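Local coordinates for aminoacyl-tRNA synthetase-interacting multifunctional protein p43 (Plasmodium vivax, PDB 6IPA) that probably binds tRNA through its C-terminal EMAP II-like domain, as a multifunctional protein that interacts with aminoacyl-tRNA synthetases, at residues E57-P60 and D61-T64; V72-E75 and K76-I80. All coordinates share one frame; numbering follows the deposited sequence.

Interaction 1: residues E57-P60 and D61-T64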
loop_
_atom_site.group_PDB
_atom_site.type_symbol
_atom_site.label_atom_id
_atom_site.label_comp_id
_atom_site.label_asym_id
_atom_site.label_seq_id
_atom_site.Cartn_x
_atom_site.Cartn_y
_atom_site.Cartn_z
ATOM N N GLU A 57 14.093 -6.596 6.586
ATOM C CA GLU A 57 15.537 -6.438 6.666
ATOM C C GLU A 57 15.777 -4.931 6.701
ATOM O O GLU A 57 14.895 -4.184 6.283
ATOM C CB GLU A 57 16.201 -7.132 5.467
ATOM C CG GLU A 57 17.535 -6.550 5.039
ATOM C CD GLU A 57 18.476 -7.566 4.417
ATOM O OE1 GLU A 57 18.011 -8.692 4.090
ATOM O OE2 GLU A 57 19.696 -7.224 4.296
ATOM N N ILE A 58 16.903 -4.479 7.272
ATOM C CA ILE A 58 17.267 -3.041 7.300
ATOM C C ILE A 58 18.131 -2.795 6.086
ATOM O O ILE A 58 18.713 -3.724 5.538
ATOM C CB ILE A 58 17.949 -2.604 8.635
ATOM C CG1 ILE A 58 16.893 -2.451 9.725
ATOM C CG2 ILE A 58 18.678 -1.256 8.536
ATOM C CD1 ILE A 58 17.431 -2.561 11.137
ATOM N N HIS A 59 18.165 -1.546 5.634
ATOM C CA HIS A 59 18.821 -1.174 4.386
ATOM C C HIS A 59 20.246 -0.756 4.767
ATOM O O HIS A 59 20.403 0.109 5.638
ATOM C CB HIS A 59 18.007 -0.032 3.729
ATOM C CG HIS A 59 18.337 0.240 2.287
ATOM N ND1 HIS A 59 19.628 0.340 1.817
ATOM C CD2 HIS A 59 17.533 0.500 1.223
ATOM C CE1 HIS A 59 19.606 0.615 0.525
ATOM N NE2 HIS A 59 18.347 0.718 0.137
ATOM N N PRO A 60 21.286 -1.385 4.154
ATOM C CA PRO A 60 22.651 -1.022 4.524
ATOM C C PRO A 60 22.921 0.464 4.408
ATOM O O PRO A 60 23.352 1.069 5.388
ATOM C CB PRO A 60 23.521 -1.810 3.531
ATOM C CG PRO A 60 22.700 -3.004 3.198
ATOM C CD PRO A 60 21.267 -2.547 3.240
ATOM N N ASP A 61 22.654 1.037 3.233
ATOM C CA ASP A 61 22.954 2.440 2.941
ATOM C C ASP A 61 21.805 3.422 3.149
ATOM O O ASP A 61 21.989 4.624 3.036
ATOM C CB ASP A 61 23.431 2.551 1.499
ATOM C CG ASP A 61 24.530 1.554 1.177
ATOM O OD1 ASP A 61 25.354 1.259 2.074
ATOM O OD2 ASP A 61 24.568 1.056 0.037
ATOM N N ALA A 62 20.615 2.931 3.433
ATOM C CA ALA A 62 19.535 3.822 3.770
ATOM C C ALA A 62 19.264 3.650 5.246
ATOM O O ALA A 62 18.859 2.583 5.707
ATOM C CB ALA A 62 18.299 3.538 2.939
ATOM N N ASP A 63 19.545 4.718 5.976
ATOM C CA ASP A 63 19.290 4.805 7.395
ATOM C C ASP A 63 17.817 4.475 7.759
ATOM O O ASP A 63 17.585 3.641 8.639
ATOM C CB ASP A 63 19.661 6.231 7.845
ATOM C CG ASP A 63 19.890 6.342 9.330
ATOM O OD1 ASP A 63 18.912 6.633 10.047
ATOM O OD2 ASP A 63 21.044 6.175 9.773
ATOM N N THR A 64 16.849 5.096 7.063
ATOM C CA THR A 64 15.403 5.038 7.434
ATOM C C THR A 64 14.532 3.977 6.731
ATOM O O THR A 64 13.347 3.849 7.034
ATOM C CB THR A 64 14.674 6.408 7.204
ATOM O OG1 THR A 64 14.704 6.772 5.812
ATOM C CG2 THR A 64 15.297 7.534 8.058
#
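A chi1 of -165° sets the His-59 ring opposite its own amide nitrogen and folds it back inside the turn, where it turns one face to the methyl of Ala-62. The turn is a type I beta turn by its central torsions, with Pro-60 and Asp-61 at the two corners, and the CA atoms of His-59 and Ala-62 only 5.1 Å apart. It stands at the end of strand 48-58, the first strand of the OB fold, and carries the His-Pro-Asp-Ala-Asp sequence familiar from EMAP II-like domains.

The main side-chain contact is a CH-pi interaction. Ala-62 CB sits over one face of the His-59 ring, 3.5 Å from its centroid and 19° off the ring normal. The methyl is offset toward CG (Ala-62 CB to His-59 CG 3.4 Å) and away from NE2 (4.0 Å). Asp-61 approaches differently, its backbone N lying at the ring edge, near the plane, and giving a weak, bent hydrogen bond to His-59 ND1 (3.4 Å, 129° at the hydrogen). NE2 bonds to the carbonyl O of Leu-109 and must be the donor there, since a carbonyl only accepts. Arg-110 and Arg-112 also touch His-59, linking the turn to the 107-114 hairpin.

CB of Asp-61 leaves the backbone away from 57-60, and Asp-61 OD2 stays 5.3 Å from His-59 ND1, not in contact. CG of Asp-61 sits beside the backbone N and anti to the carbonyl carbon, and OD1 lies 3.9 Å from CB of Pro-60.

Interaction 2: residues V72-E75 and K76-I80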
loop_
_atom_site.group_PDB
_atom_site.type_symbol
_atom_site.label_atom_id
_atom_site.label_comp_id
_atom_site.label_asym_id
_atom_site.label_seq_id
_atom_site.Cartn_x
_atom_site.Cartn_y
_atom_site.Cartn_z
ATOM N N VAL A 72 2.847 -11.010 -3.312
ATOM C CA VAL A 72 1.639 -10.338 -3.784
ATOM C C VAL A 72 0.959 -11.210 -4.860
ATOM O O VAL A 72 0.211 -10.720 -5.683
ATOM C CB VAL A 72 1.910 -8.941 -4.338
ATOM C CG1 VAL A 72 2.156 -7.937 -3.251
ATOM C CG2 VAL A 72 3.093 -8.967 -5.247
ATOM N N GLY A 73 1.218 -12.509 -4.835
ATOM C CA GLY A 73 0.487 -13.456 -5.636
ATOM C C GLY A 73 1.236 -13.787 -6.868
ATOM O O GLY A 73 0.761 -14.576 -7.645
ATOM N N GLU A 74 2.422 -13.206 -7.041
ATOM C CA GLU A 74 3.228 -13.424 -8.240
ATOM C C GLU A 74 4.126 -14.618 -8.080
ATOM O O GLU A 74 4.107 -15.282 -7.064
ATOM C CB GLU A 74 4.015 -12.158 -8.606
ATOM C CG GLU A 74 3.114 -10.949 -8.884
ATOM C CD GLU A 74 3.891 -9.679 -9.229
ATOM O OE1 GLU A 74 5.118 -9.620 -8.929
ATOM O OE2 GLU A 74 3.264 -8.726 -9.795
ATOM N N GLU A 75 4.844 -14.960 -9.142
ATOM C CA GLU A 75 5.692 -16.155 -9.136
ATOM C C GLU A 75 6.797 -16.006 -8.107
ATOM O O GLU A 75 7.155 -16.966 -7.463
ATOM C CB GLU A 75 6.309 -16.439 -10.535
ATOM C CG GLU A 75 7.556 -15.610 -10.902
ATOM C CD GLU A 75 8.257 -16.084 -12.175
ATOM O OE1 GLU A 75 8.396 -17.320 -12.368
ATOM O OE2 GLU A 75 8.701 -15.213 -12.964
ATOM N N LYS A 76 7.345 -14.800 -7.995
ATOM C CA LYS A 76 8.390 -14.465 -7.017
ATOM C C LYS A 76 7.872 -13.348 -6.141
ATOM O O LYS A 76 7.141 -12.468 -6.594
ATOM C CB LYS A 76 9.667 -13.979 -7.713
ATOM C CG LYS A 76 10.585 -15.097 -8.195
ATOM C CD LYS A 76 11.423 -14.672 -9.405
ATOM C CE LYS A 76 12.373 -15.791 -9.840
ATOM N NZ LYS A 76 12.855 -15.679 -11.252
ATOM N N SER A 77 8.257 -13.379 -4.882
ATOM C CA SER A 77 7.828 -12.360 -3.952
ATOM C C SER A 77 8.591 -11.072 -4.296
ATOM O O SER A 77 9.718 -11.125 -4.761
ATOM C CB SER A 77 8.085 -12.840 -2.531
ATOM O OG SER A 77 7.703 -11.861 -1.584
ATOM N N ARG A 78 7.971 -9.919 -4.119
ATOM C CA ARG A 78 8.616 -8.680 -4.547
ATOM C C ARG A 78 9.477 -8.116 -3.452
ATOM O O ARG A 78 9.294 -8.436 -2.301
ATOM C CB ARG A 78 7.592 -7.598 -4.907
ATOM C CG ARG A 78 6.922 -7.705 -6.259
ATOM C CD ARG A 78 6.137 -6.411 -6.572
ATOM N NE ARG A 78 5.199 -6.601 -7.678
ATOM C CZ ARG A 78 4.443 -5.649 -8.243
ATOM N NH1 ARG A 78 4.481 -4.386 -7.858
ATOM N NH2 ARG A 78 3.619 -5.991 -9.224
ATOM N N ASP A 79 10.394 -7.247 -3.853
ATOM C CA ASP A 79 11.250 -6.461 -2.986
ATOM C C ASP A 79 10.693 -5.056 -2.986
ATOM O O ASP A 79 10.647 -4.411 -4.025
ATOM C CB ASP A 79 12.672 -6.420 -3.547
ATOM C CG ASP A 79 13.423 -7.756 -3.372
ATOM O OD1 ASP A 79 13.564 -8.235 -2.205
ATOM O OD2 ASP A 79 13.895 -8.303 -4.402
ATOM N N ILE A 80 10.261 -4.599 -1.821
ATOM C CA ILE A 80 9.705 -3.276 -1.651
ATOM C C ILE A 80 10.431 -2.624 -0.460
ATOM O O ILE A 80 10.459 -3.195 0.640
ATOM C CB ILE A 80 8.172 -3.354 -1.359
ATOM C CG1 ILE A 80 7.374 -3.800 -2.599
ATOM C CG2 ILE A 80 7.606 -2.025 -0.888
ATOM C CD1 ILE A 80 5.952 -4.285 -2.310
HETATM O O HOH W 1 4.508 -11.815 -5.242
#
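Lys-76 and Glu-75 run their extended side chains next to each other in the same direction, with CG of Glu-75 4.1 Å from CG of Lys-76. Their charged ends attract at most loosely, since Lys-76 NZ stays 4.5 Å from Glu-75 OE2, too far for a salt bridge. The backbone of Lys-76 does more: its O accepts from a water that accepts from the N atoms of Val-72 and Glu-74, tying three points of the loop together. CB of Ser-77 points away from 72-75, and its side chain touches Asn-71 and Glu-54.

Arg-78 opens the strand and turns back over the loop. Its chain is extended from CG to NE, which lays the side-on edge of the guanidinium against the carboxylate of Glu-74. NH2 donates to Glu-74 OE2 at 2.8 Å, on the syn side, making the salt bridge; NE donates almost straight to Glu-74 OE1, longer at 3.3 Å and from above the carboxylate plane. The two flat groups are twisted 46° apart. Val-72 crosses the arginine chain at about a right angle, its CG2 4.0 Å from Arg-78 NE. NH1 bonds to the carbonyl oxygens of Ala-102 and His-115, so the guanidinium is fixed on several sides.

Ile-80 packs on Val-100 and Ile-70 and pairs by backbone with Leu-68. This is the connection of an antiparallel beta hairpin, joining the second and third strands of an OB fold.

How the interactions relate
From the N terminus, strand 48-58 ends in the turn of interaction 1, after which the loop passes into strand 66-71. That strand returns antiparallel, and at its other end interaction 2 closes the next connection, leading into strand 78-82. The two contacts therefore follow one another in series, neither nested nor crossed, at opposite ends of strand 66-71. The centres of interaction 1 and interaction 2 are about 20 Å apart. The nearest atoms of interaction 1 and interaction 2 are about 7 Å apart and do not touch. Interaction 1 ties the sheet to the 107-114 hairpin through Leu-109, and interaction 2 reaches Ala-102, just past strand 97-101, and His-115, just past strand 112-114.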